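Local coordinates for protein geranyltranstransferase (Methylococcus capsulatus, PDB 3TS7) that probably makes farnesyl diphosphate by joining isoprenoid diphosphates with the help of magnesium, at residues E149-A152 with K153-P157. Numbering follows the deposited sequence.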
loop_
_atom_site.group_PDB
_atom_site.type_symbol
_atom_site.label_atom_id
_atom_site.label_comp_id
_atom_site.label_asym_id
_atom_site.label_seq_id
_atom_site.Cartn_x
_atom_site.Cartn_y
_atom_site.Cartn_z
ATOM N N GLU B 149 -5.536 6.555 8.199
ATOM C CA GLU B 149 -6.678 5.645 8.320
ATOM C C GLU B 149 -7.662 5.802 7.177
ATOM O O GLU B 149 -8.136 4.801 6.631
ATOM C CB GLU B 149 -7.374 5.778 9.681
ATOM C CG GLU B 149 -8.748 5.034 9.808
ATOM C CD GLU B 149 -8.732 3.540 9.410
ATOM O OE1 GLU B 149 -7.650 2.919 9.269
ATOM O OE2 GLU B 149 -9.833 2.976 9.222
ATOM N N THR B 150 -7.927 7.054 6.798
ATOM C CA THR B 150 -8.803 7.365 5.686
ATOM C C THR B 150 -8.305 6.716 4.416
ATOM O O THR B 150 -9.074 6.040 3.713
ATOM C CB THR B 150 -8.913 8.893 5.470
ATOM O OG1 THR B 150 -9.650 9.444 6.556
ATOM C CG2 THR B 150 -9.606 9.218 4.145
ATOM N N LEU B 151 -7.015 6.892 4.127
ATOM C CA LEU B 151 -6.471 6.376 2.874
ATOM C C LEU B 151 -6.431 4.838 2.887
ATOM O O LEU B 151 -6.708 4.188 1.866
ATOM C CB LEU B 151 -5.090 6.968 2.561
ATOM C CG LEU B 151 -4.577 6.721 1.125
ATOM C CD1 LEU B 151 -5.323 7.537 0.079
ATOM C CD2 LEU B 151 -3.081 7.043 1.047
ATOM N N ALA B 152 -6.127 4.260 4.041
ATOM C CA ALA B 152 -6.031 2.812 4.138
ATOM C C ALA B 152 -7.409 2.171 3.961
ATOM O O ALA B 152 -7.525 1.199 3.246
ATOM C CB ALA B 152 -5.422 2.405 5.445
ATOM N N LYS B 153 -8.449 2.754 4.569
ATOM C CA LYS B 153 -9.804 2.211 4.476
ATOM C C LYS B 153 -10.354 2.365 3.060
ATOM O O LYS B 153 -10.983 1.434 2.526
ATOM C CB LYS B 153 -10.725 2.856 5.517
ATOM C CG LYS B 153 -11.970 2.035 5.899
ATOM C CD LYS B 153 -13.100 2.956 6.364
ATOM C CE LYS B 153 -14.022 2.306 7.404
ATOM N NZ LYS B 153 -13.793 2.790 8.810
ATOM N N ALA B 154 -10.072 3.507 2.435
ATOM C CA ALA B 154 -10.484 3.752 1.057
ATOM C C ALA B 154 -9.771 2.911 -0.000
ATOM O O ALA B 154 -10.344 2.619 -1.055
ATOM C CB ALA B 154 -10.371 5.241 0.706
ATOM N N SER B 155 -8.524 2.533 0.260
ATOM C CA SER B 155 -7.733 1.835 -0.750
ATOM C C SER B 155 -7.773 0.295 -0.626
ATOM O O SER B 155 -7.411 -0.384 -1.563
ATOM C CB SER B 155 -6.277 2.312 -0.699
ATOM O OG SER B 155 -6.210 3.737 -0.668
ATOM N N GLY B 156 -8.183 -0.217 0.534
ATOM C CA GLY B 156 -8.066 -1.633 0.873
ATOM C C GLY B 156 -9.230 -2.508 0.439
ATOM O O GLY B 156 -9.924 -2.171 -0.504
ATOM N N PRO B 157 -9.438 -3.638 1.131
ATOM C CA PRO B 157 -10.471 -4.599 0.720
ATOM C C PRO B 157 -11.900 -4.070 0.871
ATOM O O PRO B 157 -12.789 -4.546 0.184
ATOM C CB PRO B 157 -10.248 -5.795 1.653
ATOM C CG PRO B 157 -9.380 -5.285 2.779
ATOM C CD PRO B 157 -8.563 -4.175 2.187
#
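With chi1 at -48°, Ser155 swings OG beside its own backbone N and back over the preceding turn, where OG donates to Leu151 O at 2.6 Å. The backbone N of Ser155 gives a second bond to Leu151 O, at 2.9 Å, and the two donors come from opposite faces of that carbonyl's plane. Leu151 CG approaches to 3.8 Å of Ser155 OG, while the leucine side chain packs against helices 73-90, 113-133 and 177-201. Just before this, the usual i to i-4 bonds run from Lys153 N to Glu149 O and from Ala154 N to Thr150 O. Facing the second subunit, Glu149 bends at chi2 (52°) and brings OE2 to 4.0 Å from Lys153 NZ, a long salt bridge; Glu149 OE1 is hydrogen-bonded to His129 of the second subunit. Replacing Ser155 with alanine removes the OG donor; Leu151 O would then probably be held by Ser155 N alone within 149-157, and the last turn less firmly pinned. Gly156 is the first residue to leave helical phi/psi, its N still 3.1 Å from Ala152 O in a weak bond. The whole is a helix C-terminus, closing helix 141-155 of the all-helical prenyl synthase fold at the subunit interface.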